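Local coordinates for protein Nrps/pks (PDB 4OPE) that probably catalyses decarboxylative Claisen condensation, the chain-extending step of polyketide assembly, as a ketosynthase domain of the oxazolomycin synthase, at residues S75-F80 and Y568-E573; I97-V102 and N157-F162. All coordinates share one frame; numbering follows the deposited sequence.

Contact 1: residues S75-F80 and Y568-E573; sequences SFDPMF and YPFARE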
loop_
_atom_site.group_PDB
_atom_site.type_symbol
_atom_site.label_atom_id
_atom_site.label_comp_id
_atom_site.label_asym_id
_atom_site.label_seq_id
_atom_site.Cartn_x
_atom_site.Cartn_y
_atom_site.Cartn_z
ATOM N N SER A 75 -13.347 21.780 -2.732
ATOM C CA SER A 75 -14.717 21.532 -2.310
ATOM C C SER A 75 -14.976 20.187 -1.693
ATOM O O SER A 75 -14.537 19.164 -2.172
ATOM C CB SER A 75 -15.675 21.730 -3.474
ATOM O OG SER A 75 -15.700 23.114 -3.748
ATOM N N PHE A 76 -15.716 20.246 -0.605
ATOM C CA PHE A 76 -16.067 19.104 0.175
ATOM C C PHE A 76 -17.405 19.385 0.878
ATOM O O PHE A 76 -17.795 20.563 1.035
ATOM C CB PHE A 76 -14.972 18.837 1.207
ATOM C CG PHE A 76 -15.087 17.506 1.878
ATOM C CD1 PHE A 76 -15.393 16.368 1.155
ATOM C CD2 PHE A 76 -14.932 17.409 3.223
ATOM C CE1 PHE A 76 -15.518 15.140 1.777
ATOM C CE2 PHE A 76 -15.026 16.184 3.870
ATOM C CZ PHE A 76 -15.298 15.033 3.139
ATOM N N ASP A 77 -18.086 18.297 1.258
ATOM C CA ASP A 77 -19.330 18.300 2.019
ATOM C C ASP A 77 -19.036 17.615 3.372
ATOM O O ASP A 77 -19.372 16.432 3.594
ATOM C CB ASP A 77 -20.399 17.558 1.212
ATOM C CG ASP A 77 -21.792 17.674 1.791
ATOM O OD1 ASP A 77 -21.901 18.153 2.931
ATOM O OD2 ASP A 77 -22.784 17.281 1.085
ATOM N N PRO A 78 -18.397 18.362 4.283
ATOM C CA PRO A 78 -17.950 17.770 5.563
ATOM C C PRO A 78 -19.121 17.299 6.441
ATOM O O PRO A 78 -18.999 16.286 7.179
ATOM C CB PRO A 78 -17.198 18.908 6.260
ATOM C CG PRO A 78 -17.548 20.151 5.502
ATOM C CD PRO A 78 -18.007 19.772 4.126
HETATM N N MSE A 79 -20.232 18.034 6.361
HETATM C CA MSE A 79 -21.394 17.739 7.190
HETATM C C MSE A 79 -21.933 16.403 6.765
HETATM O O MSE A 79 -22.465 15.660 7.592
HETATM C CB MSE A 79 -22.484 18.806 7.128
HETATM C CG MSE A 79 -22.088 20.193 7.657
HETATM SE SE MSE A 79 -21.353 20.246 9.511
HETATM C CE MSE A 79 -19.855 21.494 9.163
ATOM N N PHE A 80 -21.800 16.082 5.479
ATOM C CA PHE A 80 -22.346 14.844 4.939
ATOM C C PHE A 80 -21.548 13.751 5.557
ATOM O O PHE A 80 -22.094 12.766 6.060
ATOM C CB PHE A 80 -22.283 14.793 3.383
ATOM C CG PHE A 80 -22.870 13.550 2.781
ATOM C CD1 PHE A 80 -22.192 12.342 2.829
ATOM C CD2 PHE A 80 -24.093 13.588 2.153
ATOM C CE1 PHE A 80 -22.722 11.192 2.268
ATOM C CE2 PHE A 80 -24.636 12.446 1.580
ATOM C CZ PHE A 80 -23.950 11.238 1.640
ATOM N N TYR A 568 -25.242 11.703 -6.380
ATOM C CA TYR A 568 -25.618 12.676 -5.368
ATOM C C TYR A 568 -24.808 13.965 -5.512
ATOM O O TYR A 568 -23.606 13.918 -5.582
ATOM C CB TYR A 568 -25.368 12.094 -3.976
ATOM C CG TYR A 568 -25.832 12.981 -2.857
ATOM C CD1 TYR A 568 -27.151 13.003 -2.483
ATOM C CD2 TYR A 568 -24.957 13.779 -2.160
ATOM C CE1 TYR A 568 -27.591 13.772 -1.426
ATOM C CE2 TYR A 568 -25.393 14.590 -1.127
ATOM C CZ TYR A 568 -26.726 14.582 -0.778
ATOM O OH TYR A 568 -27.214 15.363 0.225
ATOM N N PRO A 569 -25.482 15.124 -5.572
ATOM C CA PRO A 569 -24.788 16.391 -5.664
ATOM C C PRO A 569 -24.315 16.934 -4.312
ATOM O O PRO A 569 -24.969 17.730 -3.696
ATOM C CB PRO A 569 -25.827 17.309 -6.296
ATOM C CG PRO A 569 -27.130 16.788 -5.805
ATOM C CD PRO A 569 -26.944 15.312 -5.538
ATOM N N PHE A 570 -23.138 16.526 -3.887
ATOM C CA PHE A 570 -22.593 16.963 -2.621
ATOM C C PHE A 570 -22.540 18.470 -2.531
ATOM O O PHE A 570 -22.447 19.167 -3.524
ATOM C CB PHE A 570 -21.193 16.396 -2.435
ATOM C CG PHE A 570 -21.186 14.937 -2.135
ATOM C CD1 PHE A 570 -21.604 14.476 -0.898
ATOM C CD2 PHE A 570 -20.814 14.030 -3.092
ATOM C CE1 PHE A 570 -21.614 13.119 -0.615
ATOM C CE2 PHE A 570 -20.818 12.681 -2.825
ATOM C CZ PHE A 570 -21.199 12.214 -1.574
ATOM N N ALA A 571 -22.590 18.959 -1.306
ATOM C CA ALA A 571 -22.425 20.369 -1.085
ATOM C C ALA A 571 -21.003 20.667 -1.426
ATOM O O ALA A 571 -20.149 19.808 -1.210
ATOM C CB ALA A 571 -22.691 20.732 0.367
ATOM N N ARG A 572 -20.757 21.879 -1.921
ATOM C CA ARG A 572 -19.402 22.342 -2.211
ATOM C C ARG A 572 -18.917 23.469 -1.287
ATOM O O ARG A 572 -18.827 24.615 -1.716
ATOM C CB ARG A 572 -19.311 22.779 -3.655
ATOM C CG ARG A 572 -19.498 21.623 -4.596
ATOM C CD ARG A 572 -19.684 22.093 -6.007
ATOM N NE ARG A 572 -21.094 22.221 -6.303
ATOM C CZ ARG A 572 -21.613 23.051 -7.204
ATOM N NH1 ARG A 572 -20.835 23.866 -7.924
ATOM N NH2 ARG A 572 -22.936 23.065 -7.375
ATOM N N GLU A 573 -18.577 23.112 -0.042
ATOM C CA GLU A 573 -17.912 24.013 0.898
ATOM C C GLU A 573 -16.412 23.977 0.625
ATOM O O GLU A 573 -15.811 22.901 0.547
ATOM C CB GLU A 573 -18.136 23.604 2.361
ATOM C CG GLU A 573 -19.580 23.287 2.762
ATOM C CD GLU A 573 -20.530 24.469 2.624
ATOM O OE1 GLU A 573 -21.713 24.259 2.226
ATOM O OE2 GLU A 573 -20.084 25.609 2.921
HETATM O O HOH W 1 -25.412 16.641 1.686
#
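Phe570 turns the edge of its ring onto the face of Phe80, with CE1 3.4 Å above the Phe80 plane and over the ring centre; the planes stand at 81°, an edge-to-face pair. One face of Phe570 carries CD2 of Tyr568, offset toward the rim, while OD2 of Asp77 lies at its edge, in plane. Tyr568 completes the aromatic cluster: its CE2 comes within 3.5 Å of CE2 of Phe80, the two rings set obliquely, and CG of Phe570 and a bridging water lie at its edge, in plane. Trp103, from helix 93-108, adds edge-to-face contacts with both phenylalanines. Asp77 ties the cluster to the backbone. With CG anti to its own N (chi1 -171°), its carboxylate reaches the other segment, where Ala571 N donates to OD2 at 2.9 Å in a nearly straight bond (171°) from above the carboxylate plane. OD1 accepts from Phe80 N, an Asx motif, and the water links OD2 to Tyr568 OH, which is also hydrogen-bonded to Arg456 N. Further along, Phe76 and Glu573 form an antiparallel hydrogen-bonded pair; this two-stranded pairing joins the end of the loop after helix 541-550 to strand 75-76, almost 500 residues earlier. Phe76 N meets Glu573 O at 2.9 Å, and Glu573 N returns the bond to Phe76 O. Beyond this pair, CA of Ser75 makes a CA-H...O contact of 3.4 Å with Glu573 O. The hydroxyl of Ser75 bonds to Asp72, and OG also touches CB of Arg572 at 3.6 Å; the guanidinium of Arg572 pairs with Glu463.

Contact 2: residues I97-V102 and N157-F162; sequences IFLQTV and NRVSYF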
loop_
_atom_site.group_PDB
_atom_site.type_symbol
_atom_site.label_atom_id
_atom_site.label_comp_id
_atom_site.label_asym_id
_atom_site.label_seq_id
_atom_site.Cartn_x
_atom_site.Cartn_y
_atom_site.Cartn_z
ATOM N N ILE A 97 -11.867 13.745 -1.599
ATOM C CA ILE A 97 -12.403 13.458 -2.906
ATOM C C ILE A 97 -12.673 11.982 -3.067
ATOM O O ILE A 97 -13.684 11.577 -3.653
ATOM C CB ILE A 97 -11.449 13.973 -3.970
ATOM C CG1 ILE A 97 -11.555 15.498 -3.967
ATOM C CG2 ILE A 97 -11.789 13.377 -5.329
ATOM C CD1 ILE A 97 -10.662 16.178 -4.973
ATOM N N PHE A 98 -11.777 11.166 -2.552
ATOM C CA PHE A 98 -11.994 9.753 -2.631
ATOM C C PHE A 98 -13.268 9.295 -1.877
ATOM O O PHE A 98 -13.928 8.340 -2.275
ATOM C CB PHE A 98 -10.769 9.014 -2.132
ATOM C CG PHE A 98 -10.758 7.583 -2.484
ATOM C CD1 PHE A 98 -10.753 7.183 -3.803
ATOM C CD2 PHE A 98 -10.766 6.638 -1.527
ATOM C CE1 PHE A 98 -10.758 5.839 -4.155
ATOM C CE2 PHE A 98 -10.769 5.284 -1.873
ATOM C CZ PHE A 98 -10.771 4.892 -3.191
ATOM N N LEU A 99 -13.623 9.993 -0.816
ATOM C CA LEU A 99 -14.848 9.678 -0.127
ATOM C C LEU A 99 -16.052 9.911 -1.025
ATOM O O LEU A 99 -16.950 9.057 -1.143
ATOM C CB LEU A 99 -14.996 10.533 1.100
ATOM C CG LEU A 99 -14.436 9.994 2.385
ATOM C CD1 LEU A 99 -14.442 11.153 3.351
ATOM C CD2 LEU A 99 -15.266 8.844 2.932
ATOM N N GLN A 100 -16.073 11.052 -1.694
ATOM C CA GLN A 100 -17.161 11.303 -2.627
ATOM C C GLN A 100 -17.148 10.296 -3.786
ATOM O O GLN A 100 -18.205 9.816 -4.192
ATOM C CB GLN A 100 -17.156 12.747 -3.093
ATOM C CG GLN A 100 -17.267 13.731 -1.903
ATOM C CD GLN A 100 -17.200 15.205 -2.335
ATOM O OE1 GLN A 100 -16.615 15.509 -3.331
ATOM N NE2 GLN A 100 -17.758 16.107 -1.550
ATOM N N THR A 101 -15.964 9.938 -4.277
ATOM C CA THR A 101 -15.847 8.952 -5.329
ATOM C C THR A 101 -16.441 7.634 -4.903
ATOM O O THR A 101 -17.227 7.030 -5.619
ATOM C CB THR A 101 -14.375 8.768 -5.693
ATOM O OG1 THR A 101 -13.888 10.004 -6.233
ATOM C CG2 THR A 101 -14.171 7.631 -6.676
ATOM N N VAL A 102 -16.142 7.186 -3.704
ATOM C CA VAL A 102 -16.710 5.904 -3.277
ATOM C C VAL A 102 -18.215 5.971 -3.180
ATOM O O VAL A 102 -18.918 5.041 -3.594
ATOM C CB VAL A 102 -16.087 5.384 -1.989
ATOM C CG1 VAL A 102 -16.761 4.096 -1.560
ATOM C CG2 VAL A 102 -14.611 5.129 -2.246
ATOM N N ASN A 157 -8.898 4.054 5.297
ATOM C CA ASN A 157 -9.552 3.820 6.598
ATOM C C ASN A 157 -10.814 4.669 6.776
ATOM O O ASN A 157 -11.834 4.202 7.254
ATOM C CB ASN A 157 -8.597 4.170 7.734
ATOM C CG ASN A 157 -7.450 3.222 7.871
ATOM O OD1 ASN A 157 -6.506 3.532 8.557
ATOM N ND2 ASN A 157 -7.517 2.077 7.246
ATOM N N ARG A 158 -10.725 5.920 6.370
ATOM C CA ARG A 158 -11.866 6.770 6.426
ATOM C C ARG A 158 -13.021 6.251 5.533
ATOM O O ARG A 158 -14.195 6.225 5.939
ATOM C CB ARG A 158 -11.464 8.180 6.061
ATOM C CG ARG A 158 -12.570 9.202 6.324
ATOM C CD ARG A 158 -11.981 10.563 6.652
ATOM N NE ARG A 158 -12.103 10.838 8.070
ATOM C CZ ARG A 158 -11.255 11.548 8.808
ATOM N NH1 ARG A 158 -10.156 12.080 8.313
ATOM N NH2 ARG A 158 -11.516 11.718 10.083
ATOM N N VAL A 159 -12.709 5.802 4.341
ATOM C CA VAL A 159 -13.733 5.098 3.560
ATOM C C VAL A 159 -14.294 3.866 4.327
ATOM O O VAL A 159 -15.529 3.678 4.471
ATOM C CB VAL A 159 -13.185 4.725 2.178
ATOM C CG1 VAL A 159 -14.074 3.706 1.482
ATOM C CG2 VAL A 159 -13.121 5.978 1.354
ATOM N N SER A 160 -13.391 3.044 4.838
ATOM C CA SER A 160 -13.835 1.857 5.531
ATOM C C SER A 160 -14.778 2.192 6.725
ATOM O O SER A 160 -15.768 1.508 6.958
ATOM C CB SER A 160 -12.640 1.002 5.965
ATOM O OG SER A 160 -12.023 0.384 4.838
ATOM N N TYR A 161 -14.471 3.269 7.438
ATOM C CA TYR A 161 -15.206 3.654 8.605
ATOM C C TYR A 161 -16.606 4.115 8.225
ATOM O O TYR A 161 -17.602 3.592 8.702
ATOM C CB TYR A 161 -14.482 4.770 9.297
ATOM C CG TYR A 161 -15.327 5.474 10.286
ATOM C CD1 TYR A 161 -15.682 4.842 11.486
ATOM C CD2 TYR A 161 -15.767 6.766 10.055
ATOM C CE1 TYR A 161 -16.459 5.480 12.430
ATOM C CE2 TYR A 161 -16.573 7.411 10.970
ATOM C CZ TYR A 161 -16.922 6.771 12.164
ATOM O OH TYR A 161 -17.705 7.415 13.108
ATOM N N PHE A 162 -16.666 5.078 7.330
ATOM C CA PHE A 162 -17.886 5.723 6.964
ATOM C C PHE A 162 -18.838 4.815 6.230
ATOM O O PHE A 162 -20.028 4.962 6.365
ATOM C CB PHE A 162 -17.594 6.948 6.095
ATOM C CG PHE A 162 -18.820 7.687 5.669
ATOM C CD1 PHE A 162 -19.491 8.536 6.556
ATOM C CD2 PHE A 162 -19.335 7.526 4.395
ATOM C CE1 PHE A 162 -20.616 9.232 6.158
ATOM C CE2 PHE A 162 -20.475 8.207 3.992
ATOM C CZ PHE A 162 -21.110 9.070 4.876
#
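Val159 has CG1 anti to its backbone N (chi1 166°) and CG2 anti to the carbonyl carbon, which turns CG2 to Phe98, Leu99 and Val102 and CG1 to Val102; Phe98 has CG anti to N (chi1 -166°), and this swings its ring nearer the other helix. Two helices of the thiolase-type ketosynthase fold pack here: 93-108 and 152-163 cross at -44°, their local axes 9.8 Å apart, and the nearest CA atoms, those of Leu99 and Val159, are 6.0 Å apart. CG2 of Val159 is the shared apolar point. It lies 3.8 Å from CD2 of Phe98, the two side chains crossing at about a right angle, and 3.9 Å from CD2 of Leu99, which slides past it in the opposite direction. Val102 meets Val159 tip to tip, while its own CG2 also sits over one face of the Phe98 ring, offset toward the rim. Strand 121-126 lines the same region, Val125 against Phe98 and Val123 against Val159. Leu99 also touches Arg158, the residue before Val159, and Phe162, about one turn further on. Arg158 contributes its aliphatic part here; its guanidinium makes a salt bridge with Glu95. Phe279 of the second subunit packs on Arg158 and meets the Tyr161 ring. CD2 of Leu99 reaches CB of Phe162 at 4.4 Å, whereas its other methyl, CD1, lies 4.0 Å from CG of Arg158.

Overall arrangement
Both contacts are buried, but contact 2 lies deeper, its centre about 14 Å from the chain centre against about 19 Å for contact 1, and the exposed Arg572 and Glu573 belong to contact 1. Their centres are about 13 Å apart. Helix 93-108 connects them: it supplies one side of contact 2, and its Gln100 sends NE2 to within 3.6 Å of CB of Phe570. The rings of Phe80 and Phe162 also touch, CE1 to CZ at 3.7 Å. Contact 1 mixes backbone pairing, a carboxylate and aromatic rings between segments distant in sequence; contact 2 joins two helices through apolar groups alone, beside the second subunit, which touches residues of 157-162 but not contact 1.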